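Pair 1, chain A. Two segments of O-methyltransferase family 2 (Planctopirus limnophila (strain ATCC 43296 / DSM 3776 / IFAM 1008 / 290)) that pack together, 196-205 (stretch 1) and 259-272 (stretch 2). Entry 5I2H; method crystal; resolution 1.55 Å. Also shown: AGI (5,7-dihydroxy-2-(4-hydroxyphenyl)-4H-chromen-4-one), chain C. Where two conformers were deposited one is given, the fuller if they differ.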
# COMPACT_ATOMS: atom_id res chain seq x y z
N SER A 196 40.47 -3.94 27.45
CA SER A 196 40.39 -3.13 26.24
C SER A 196 38.96 -3.02 25.75
O SER A 196 38.18 -3.98 25.82
CB SER A 196 41.25 -3.73 25.13
OG SER A 196 42.58 -3.86 25.58
N GLY A 197 38.63 -1.84 25.23
CA GLY A 197 37.46 -1.70 24.40
C GLY A 197 37.62 -2.49 23.10
O GLY A 197 38.66 -3.09 22.81
N ARG A 198 36.55 -2.48 22.31
CA ARG A 198 36.51 -3.16 21.03
C ARG A 198 36.60 -2.15 19.90
O ARG A 198 36.25 -0.98 20.07
CB ARG A 198 35.25 -4.00 20.87
CG ARG A 198 35.16 -5.09 21.99
CD ARG A 198 33.92 -5.97 21.92
NE ARG A 198 33.84 -6.86 20.76
CZ ARG A 198 34.51 -8.01 20.65
NH1 ARG A 198 35.34 -8.39 21.62
NH2 ARG A 198 34.38 -8.76 19.57
N VAL A 199 37.12 -2.61 18.76
CA VAL A 199 37.11 -1.85 17.52
C VAL A 199 35.95 -2.36 16.68
O VAL A 199 35.89 -3.54 16.35
CB VAL A 199 38.45 -1.99 16.78
CG1 VAL A 199 38.38 -1.30 15.41
CG2 VAL A 199 39.59 -1.40 17.65
N LEU A 200 35.01 -1.46 16.37
CA LEU A 200 33.84 -1.78 15.57
C LEU A 200 34.06 -1.22 14.17
O LEU A 200 34.22 -0.00 14.00
CB LEU A 200 32.59 -1.17 16.19
CG LEU A 200 31.30 -1.23 15.35
CD1 LEU A 200 30.93 -2.69 15.00
CD2 LEU A 200 30.13 -0.52 16.07
N LEU A 201 34.11 -2.11 13.18
CA LEU A 201 34.23 -1.76 11.76
C LEU A 201 32.87 -1.86 11.09
O LEU A 201 32.24 -2.92 11.11
CB LEU A 201 35.22 -2.69 11.04
CG LEU A 201 35.28 -2.65 9.51
CD1 LEU A 201 35.76 -1.29 8.99
CD2 LEU A 201 36.17 -3.80 8.96
N ASP A 202 32.47 -0.78 10.43
CA ASP A 202 31.12 -0.63 9.86
C ASP A 202 31.34 -0.62 8.36
O ASP A 202 31.81 0.38 7.81
CB ASP A 202 30.52 0.67 10.41
CG ASP A 202 29.05 0.81 10.16
OD1 ASP A 202 28.53 0.17 9.24
OD2 ASP A 202 28.42 1.64 10.89
N VAL A 203 31.06 -1.74 7.70
CA VAL A 203 31.34 -1.89 6.27
C VAL A 203 30.13 -1.43 5.47
O VAL A 203 29.02 -1.93 5.67
CB VAL A 203 31.71 -3.35 5.94
CG1 VAL A 203 31.87 -3.56 4.38
CG2 VAL A 203 33.02 -3.70 6.66
N ALA A 204 30.33 -0.44 4.58
CA ALA A 204 29.28 -0.00 3.65
C ALA A 204 28.04 0.47 4.40
O ALA A 204 26.92 0.35 3.92
CB ALA A 204 28.94 -1.11 2.64
N GLY A 205 28.28 0.97 5.61
CA GLY A 205 27.25 1.47 6.51
C GLY A 205 27.36 2.97 6.67
O GLY A 205 26.96 3.52 7.69
N PRO A 259 41.67 -4.47 1.55
CA PRO A 259 41.71 -5.14 2.86
C PRO A 259 40.89 -4.39 3.89
O PRO A 259 40.96 -3.17 4.02
CB PRO A 259 43.21 -5.13 3.22
CG PRO A 259 43.83 -4.02 2.37
CD PRO A 259 42.98 -3.92 1.14
N PHE A 260 40.11 -5.15 4.66
CA PHE A 260 39.44 -4.55 5.80
C PHE A 260 40.48 -4.26 6.88
O PHE A 260 41.44 -5.04 7.04
CB PHE A 260 38.36 -5.47 6.36
CG PHE A 260 37.14 -5.65 5.47
CD1 PHE A 260 36.63 -4.60 4.68
CD2 PHE A 260 36.48 -6.89 5.43
CE1 PHE A 260 35.50 -4.79 3.89
CE2 PHE A 260 35.34 -7.10 4.65
CZ PHE A 260 34.84 -6.06 3.88
N PRO A 261 40.32 -3.18 7.62
CA PRO A 261 41.25 -2.90 8.73
C PRO A 261 40.98 -3.86 9.88
O PRO A 261 39.87 -4.42 10.00
CB PRO A 261 40.90 -1.46 9.13
CG PRO A 261 39.45 -1.34 8.76
CD PRO A 261 39.26 -2.16 7.50
N PRO A 262 41.97 -4.06 10.75
CA PRO A 262 41.76 -4.92 11.93
C PRO A 262 40.60 -4.40 12.76
O PRO A 262 40.46 -3.20 12.99
CB PRO A 262 43.09 -4.82 12.69
CG PRO A 262 44.09 -4.47 11.65
CD PRO A 262 43.35 -3.56 10.69
N ALA A 263 39.77 -5.33 13.23
CA ALA A 263 38.59 -5.00 14.00
C ALA A 263 38.19 -6.18 14.86
O ALA A 263 38.46 -7.33 14.52
CB ALA A 263 37.43 -4.62 13.08
N ASP A 264 37.53 -5.88 15.98
CA ASP A 264 36.94 -6.93 16.81
C ASP A 264 35.55 -7.33 16.30
O ASP A 264 35.22 -8.51 16.24
CB ASP A 264 36.82 -6.46 18.25
CG ASP A 264 38.19 -6.23 18.90
OD1 ASP A 264 38.91 -7.22 19.16
OD2 ASP A 264 38.54 -5.07 19.15
N ASP A 265 34.72 -6.34 15.97
CA ASP A 265 33.36 -6.55 15.48
C ASP A 265 33.25 -5.94 14.10
O ASP A 265 33.77 -4.84 13.87
CB ASP A 265 32.33 -5.85 16.37
CG ASP A 265 32.25 -6.47 17.77
OD1 ASP A 265 32.42 -7.70 17.87
OD2 ASP A 265 32.02 -5.74 18.74
N ILE A 266 32.54 -6.62 13.19
CA ILE A 266 32.26 -6.09 11.86
C ILE A 266 30.75 -6.04 11.68
O ILE A 266 30.07 -7.05 11.86
CB ILE A 266 32.93 -6.92 10.76
CG1 ILE A 266 34.45 -6.81 10.94
CG2 ILE A 266 32.48 -6.43 9.40
CD1 ILE A 266 35.23 -7.71 10.00
N LEU A 267 30.24 -4.85 11.35
CA LEU A 267 28.81 -4.61 11.16
C LEU A 267 28.48 -4.53 9.67
O LEU A 267 29.11 -3.77 8.91
CB LEU A 267 28.41 -3.31 11.88
CG LEU A 267 26.96 -2.85 11.68
CD1 LEU A 267 25.97 -3.93 12.21
CD2 LEU A 267 26.70 -1.49 12.35
N LEU A 268 27.48 -5.29 9.26
CA LEU A 268 26.87 -5.23 7.93
C LEU A 268 25.42 -4.86 8.18
O LEU A 268 24.59 -5.74 8.45
CB LEU A 268 26.95 -6.57 7.19
CG LEU A 268 28.39 -7.07 6.94
CD1 LEU A 268 28.44 -8.48 6.36
CD2 LEU A 268 29.17 -6.05 6.09
N SER A 269 25.08 -3.58 8.09
CA SER A 269 23.74 -3.11 8.43
C SER A 269 23.07 -2.69 7.14
O SER A 269 23.51 -1.74 6.50
CB SER A 269 23.82 -1.94 9.43
OG SER A 269 22.51 -1.45 9.70
N ASN A 270 21.99 -3.39 6.75
CA ASN A 270 21.27 -3.09 5.51
C ASN A 270 22.19 -3.13 4.31
O ASN A 270 22.02 -2.36 3.36
CB ASN A 270 20.56 -1.73 5.59
CG ASN A 270 19.53 -1.71 6.68
OD1 ASN A 270 18.66 -2.59 6.70
ND2 ASN A 270 19.64 -0.77 7.63
N VAL A 271 23.16 -4.03 4.35
CA VAL A 271 24.11 -4.25 3.26
C VAL A 271 23.79 -5.53 2.52
O VAL A 271 23.71 -5.54 1.30
CB VAL A 271 25.58 -4.28 3.77
CG1 VAL A 271 26.55 -4.67 2.58
CG2 VAL A 271 26.01 -2.93 4.40
N LEU A 272 23.65 -6.63 3.25
CA LEU A 272 23.56 -7.93 2.57
C LEU A 272 22.31 -8.02 1.70
O LEU A 272 22.34 -8.67 0.65
CB LEU A 272 23.61 -9.07 3.59
CG LEU A 272 25.00 -9.32 4.19
CD1 LEU A 272 24.95 -10.33 5.31
CD2 LEU A 272 26.02 -9.73 3.15
CAG AGI C . 17.70 3.78 -3.21
CAE AGI C . 17.45 4.62 -4.29
CAM AGI C . 18.28 4.56 -5.40
OAB AGI C . 18.01 5.39 -6.46
CAF AGI C . 19.37 3.67 -5.43
CAH AGI C . 19.63 2.82 -4.35
CAP AGI C . 18.78 2.89 -3.24
CAQ AGI C . 18.94 2.05 -2.02
OAL AGI C . 17.84 2.10 -1.20
CAJ AGI C . 20.08 1.28 -1.71
CAR AGI C . 20.10 0.53 -0.52
OAA AGI C . 21.12 -0.15 -0.22
CAT AGI C . 18.91 0.57 0.40
CAS AGI C . 17.76 1.40 -0.02
CAK AGI C . 16.62 1.49 0.75
CAN AGI C . 16.54 0.79 1.94
OAC AGI C . 15.40 0.94 2.66
CAI AGI C . 17.58 -0.01 2.41
CAO AGI C . 18.76 -0.16 1.70
OAD AGI C . 19.73 -0.96 2.21
O HOH W 1 40.34 -3.93 20.66
O HOH W 2 37.52 -9.77 19.64
O HOH W 3 27.14 -1.63 7.71
O HOH W 4 23.90 0.45 4.53

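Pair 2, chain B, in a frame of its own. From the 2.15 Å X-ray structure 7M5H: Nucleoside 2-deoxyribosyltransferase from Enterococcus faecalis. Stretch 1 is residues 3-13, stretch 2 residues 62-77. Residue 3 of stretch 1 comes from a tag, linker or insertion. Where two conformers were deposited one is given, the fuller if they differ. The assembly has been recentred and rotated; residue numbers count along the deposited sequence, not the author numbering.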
# COMPACT_ATOMS: atom_id res chain seq x y z
N ALA B 3 36.24 -11.02 -14.38
CA ALA B 3 35.77 -9.72 -13.92
C ALA B 3 34.63 -9.88 -12.91
O ALA B 3 33.74 -10.71 -13.09
CB ALA B 3 35.31 -8.87 -15.09
N MSE B 4 34.68 -9.08 -11.84
CA MSE B 4 33.66 -9.14 -10.80
C MSE B 4 32.35 -8.51 -11.28
O MSE B 4 32.35 -7.53 -12.03
CB MSE B 4 34.14 -8.43 -9.54
CG MSE B 4 35.41 -9.02 -8.95
SE MSE B 4 35.16 -10.83 -8.26
CE MSE B 4 33.99 -10.42 -6.76
N THR B 5 31.23 -9.09 -10.84
CA THR B 5 29.90 -8.57 -11.15
C THR B 5 29.30 -8.03 -9.85
O THR B 5 28.98 -8.79 -8.94
CB THR B 5 29.01 -9.66 -11.74
OG1 THR B 5 29.57 -10.12 -12.98
CG2 THR B 5 27.60 -9.12 -12.00
N LYS B 6 29.16 -6.71 -9.78
CA LYS B 6 28.61 -6.05 -8.60
C LYS B 6 27.09 -6.01 -8.71
O LYS B 6 26.55 -5.45 -9.68
CB LYS B 6 29.19 -4.65 -8.44
CG LYS B 6 30.71 -4.61 -8.38
CD LYS B 6 31.21 -3.29 -7.83
CE LYS B 6 30.81 -3.11 -6.37
NZ LYS B 6 31.31 -1.82 -5.81
N ILE B 7 26.41 -6.59 -7.73
CA ILE B 7 24.95 -6.70 -7.73
C ILE B 7 24.41 -5.89 -6.56
O ILE B 7 24.91 -6.01 -5.43
CB ILE B 7 24.50 -8.16 -7.62
CG1 ILE B 7 25.00 -8.97 -8.82
CG2 ILE B 7 22.98 -8.24 -7.52
CD1 ILE B 7 24.59 -10.43 -8.78
N TYR B 8 23.40 -5.07 -6.83
CA TYR B 8 22.66 -4.37 -5.79
C TYR B 8 21.34 -5.10 -5.57
O TYR B 8 20.57 -5.29 -6.52
CB TYR B 8 22.41 -2.91 -6.17
CG TYR B 8 21.70 -2.12 -5.10
CD1 TYR B 8 22.40 -1.51 -4.07
CD2 TYR B 8 20.31 -1.98 -5.11
CE1 TYR B 8 21.76 -0.79 -3.08
CE2 TYR B 8 19.66 -1.26 -4.13
CZ TYR B 8 20.38 -0.67 -3.12
OH TYR B 8 19.73 0.05 -2.14
N PHE B 9 21.09 -5.50 -4.33
CA PHE B 9 19.88 -6.23 -3.97
C PHE B 9 18.84 -5.23 -3.47
O PHE B 9 18.93 -4.74 -2.34
CB PHE B 9 20.18 -7.30 -2.93
CG PHE B 9 19.06 -8.29 -2.73
CD1 PHE B 9 19.02 -9.45 -3.48
CD2 PHE B 9 18.06 -8.05 -1.81
CE1 PHE B 9 18.00 -10.37 -3.31
CE2 PHE B 9 17.03 -8.96 -1.63
CZ PHE B 9 17.01 -10.12 -2.38
N ALA B 10 17.86 -4.92 -4.32
CA ALA B 10 16.80 -3.99 -3.98
C ALA B 10 15.60 -4.75 -3.42
O ALA B 10 15.16 -5.74 -4.01
CB ALA B 10 16.39 -3.16 -5.19
N GLY B 11 15.08 -4.27 -2.30
CA GLY B 11 13.94 -4.89 -1.66
C GLY B 11 13.69 -4.30 -0.29
O GLY B 11 14.61 -3.78 0.36
N PRO B 12 12.45 -4.36 0.18
CA PRO B 12 12.16 -3.93 1.55
C PRO B 12 12.95 -4.76 2.55
O PRO B 12 13.16 -5.96 2.36
CB PRO B 12 10.65 -4.15 1.69
CG PRO B 12 10.31 -5.16 0.64
CD PRO B 12 11.25 -4.88 -0.50
N LEU B 13 13.39 -4.11 3.62
CA LEU B 13 14.31 -4.71 4.58
C LEU B 13 13.96 -4.28 6.00
O LEU B 13 14.85 -4.08 6.84
CB LEU B 13 15.76 -4.36 4.26
CG LEU B 13 16.10 -2.86 4.29
CD1 LEU B 13 17.48 -2.65 4.89
CD2 LEU B 13 16.02 -2.24 2.90
N ALA B 62 23.15 8.09 -0.07
CA ALA B 62 23.94 6.92 0.32
C ALA B 62 23.49 5.67 -0.42
O ALA B 62 24.32 4.86 -0.84
CB ALA B 62 23.86 6.71 1.84
N ASP B 63 22.18 5.50 -0.59
CA ASP B 63 21.68 4.32 -1.29
C ASP B 63 21.94 4.42 -2.79
O ASP B 63 22.27 3.41 -3.43
CB ASP B 63 20.19 4.14 -1.02
CG ASP B 63 19.90 2.95 -0.13
OD1 ASP B 63 20.69 1.99 -0.16
OD2 ASP B 63 18.89 2.99 0.60
N THR B 64 21.79 5.61 -3.36
CA THR B 64 22.00 5.78 -4.80
C THR B 64 23.45 5.50 -5.17
O THR B 64 23.72 4.99 -6.26
CB THR B 64 21.59 7.19 -5.23
OG1 THR B 64 20.23 7.43 -4.86
CG2 THR B 64 21.73 7.35 -6.74
N GLU B 65 24.39 5.84 -4.28
CA GLU B 65 25.79 5.54 -4.54
C GLU B 65 26.01 4.05 -4.76
O GLU B 65 26.75 3.64 -5.66
CB GLU B 65 26.66 6.05 -3.39
CG GLU B 65 26.79 7.56 -3.31
CD GLU B 65 27.71 8.00 -2.18
OE1 GLU B 65 28.19 9.15 -2.21
OE2 GLU B 65 27.96 7.18 -1.27
N ASN B 66 25.36 3.22 -3.94
CA ASN B 66 25.49 1.78 -4.11
C ASN B 66 24.77 1.28 -5.35
O ASN B 66 25.23 0.34 -6.00
CB ASN B 66 24.96 1.06 -2.87
CG ASN B 66 25.70 1.46 -1.61
OD1 ASN B 66 25.09 1.76 -0.58
ND2 ASN B 66 27.03 1.46 -1.67
N VAL B 67 23.63 1.90 -5.70
CA VAL B 67 22.92 1.51 -6.91
C VAL B 67 23.77 1.80 -8.14
O VAL B 67 23.96 0.93 -9.00
CB VAL B 67 21.56 2.23 -6.99
CG1 VAL B 67 20.91 2.00 -8.35
CG2 VAL B 67 20.64 1.77 -5.87
N LEU B 68 24.31 3.02 -8.23
CA LEU B 68 25.07 3.42 -9.41
C LEU B 68 26.38 2.67 -9.56
O LEU B 68 26.89 2.55 -10.69
CB LEU B 68 25.34 4.93 -9.37
CG LEU B 68 24.11 5.84 -9.37
CD1 LEU B 68 24.53 7.30 -9.48
CD2 LEU B 68 23.16 5.46 -10.48
N ALA B 69 26.95 2.16 -8.47
CA ALA B 69 28.19 1.40 -8.54
C ALA B 69 27.99 -0.05 -8.92
O ALA B 69 28.97 -0.80 -9.01
CB ALA B 69 28.92 1.49 -7.20
N SER B 70 26.75 -0.48 -9.17
CA SER B 70 26.45 -1.87 -9.46
C SER B 70 26.39 -2.11 -10.96
O SER B 70 26.12 -1.20 -11.75
CB SER B 70 25.13 -2.29 -8.81
OG SER B 70 24.04 -1.57 -9.37
N ASP B 71 26.65 -3.36 -11.35
CA ASP B 71 26.52 -3.78 -12.74
C ASP B 71 25.15 -4.38 -13.03
O ASP B 71 24.74 -4.42 -14.19
CB ASP B 71 27.60 -4.80 -13.09
CG ASP B 71 29.00 -4.27 -12.86
OD1 ASP B 71 29.32 -3.18 -13.39
OD2 ASP B 71 29.78 -4.94 -12.15
N LEU B 72 24.45 -4.85 -11.99
CA LEU B 72 23.15 -5.48 -12.13
C LEU B 72 22.36 -5.22 -10.86
O LEU B 72 22.91 -5.23 -9.76
CB LEU B 72 23.29 -6.99 -12.36
CG LEU B 72 22.00 -7.82 -12.32
CD1 LEU B 72 21.11 -7.47 -13.51
CD2 LEU B 72 22.31 -9.31 -12.28
N LEU B 73 21.06 -4.96 -11.02
CA LEU B 73 20.18 -4.70 -9.89
C LEU B 73 19.15 -5.83 -9.80
O LEU B 73 18.43 -6.10 -10.77
CB LEU B 73 19.48 -3.35 -10.05
CG LEU B 73 18.67 -2.83 -8.86
CD1 LEU B 73 19.08 -1.41 -8.52
CD2 LEU B 73 17.18 -2.90 -9.16
N VAL B 74 19.11 -6.50 -8.66
CA VAL B 74 18.10 -7.50 -8.36
C VAL B 74 17.04 -6.84 -7.49
O VAL B 74 17.36 -6.29 -6.43
CB VAL B 74 18.70 -8.73 -7.68
CG1 VAL B 74 17.61 -9.70 -7.26
CG2 VAL B 74 19.70 -9.42 -8.60
N ALA B 75 15.78 -6.90 -7.93
CA ALA B 75 14.69 -6.19 -7.27
C ALA B 75 13.59 -7.17 -6.87
O ALA B 75 13.20 -8.03 -7.66
CB ALA B 75 14.12 -5.10 -8.17
N LEU B 76 13.10 -7.02 -5.65
CA LEU B 76 11.98 -7.80 -5.15
C LEU B 76 10.72 -6.95 -5.23
O LEU B 76 10.65 -5.88 -4.61
CB LEU B 76 12.24 -8.27 -3.71
CG LEU B 76 12.90 -9.64 -3.53
CD1 LEU B 76 14.10 -9.82 -4.46
CD2 LEU B 76 13.32 -9.85 -2.09
N LEU B 77 9.73 -7.41 -5.99
CA LEU B 77 8.53 -6.64 -6.27
C LEU B 77 7.34 -7.02 -5.39
O LEU B 77 6.31 -6.33 -5.44
CB LEU B 77 8.13 -6.79 -7.74
CG LEU B 77 9.19 -6.48 -8.81
CD1 LEU B 77 8.58 -6.60 -10.20
CD2 LEU B 77 9.80 -5.11 -8.60

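Both pairs place two parallel strands side by side, with an aspartate just before the second strand. In pair 1 the strands are 199-203 and 265-269, with an angle of 27° between them. In pair 2 they are 5-10 and 72-76, at 16°. Fourteen central residues superpose with an RMSD of 0.6 Å. The buried areas are similar, 890 Å² and 844 Å².

The backbone ladder is common to both. In pair 1, L201(A) N donates to D265(A) O (2.8 Å), and L267(A) N donates to L201(A) O (2.8 Å). In pair 2, the matching Y8(B) N donates to L72(B) O (3.0 Å), and V74(B) N donates to Y8(B) O (2.9 Å). One rung further on, V203(A) N reaches L267(A) O at 3.1 Å, and A10(B) N reaches V74(B) O at 2.6 Å.

The strongest side-chain match is D264(A) with D71(B). Each lies at the start of the ladder and adopts the m rotamer. D264(A) OD2 accepts from V199(A) N at 2.9 Å. D71(B) OD2 accepts from K6(B) N at 3.0 Å. The backbone N of each aspartate donates in return, D264(A) N to V199(A) O at 2.9 Å and D71(B) N to K6(B) O at 2.7 Å. The aspartate thus extends the ladder beyond the bridged residues.

L201(A) and Y8(B) match and fill the same side of the sheet differently. L201(A) is branched and meets several neighbours: its CD1 lies 3.7 Å from P261(A) CG, its CD2 3.8 Å from F260(A) CB, and its CB 3.6 Å from A263(A) CB. Y8(B) lays its ring against the helix 62-68. V67(B) CG2 sits over one ring face, 3.6 Å from Y8(B) CE2. At the ring edge, Y8(B) OH lies 2.9 Å from D63(B) OD1. Pair 1 has a proline-rich loop in this region, where pair 2 has the helix.

A263(A) and S70(B) match closely. S70(B) OG turns back to its own stretch and donates to V67(B) O at 2.5 Å.

V203(A) matches A10(B). The valine packs over the F260(A) ring, with CG2 4.2 Å from the ring centroid, and also touches I266(A), CG2 to CG2, at 3.9 Å. The smaller A10(B) has its CB 4.1 Å from L73(B) CD2, and L73(B) is the match of I266(A).

On the other side of the sheet, D265(A) matches L72(B), and R198(A) matches T5(B). In pair 1 this side carries a salt bridge: R198(A) NE donates to D265(A) OD2 at 2.9 Å, and R198(A) NH2 to D265(A) OD1 at 2.8 Å. In pair 2 neither matched residue is charged, and T5(B) makes no listed contact with L72(B). L72(B) meets I7(B) instead, CD2 to CD1 at 4.3 Å, and I7(B) is the match of L200(A). L200(A) places CD1 4.1 Å from L267(A) CB. I7(B) CG2 meets V74(B) CG2, at the position of L267(A), at 3.6 Å.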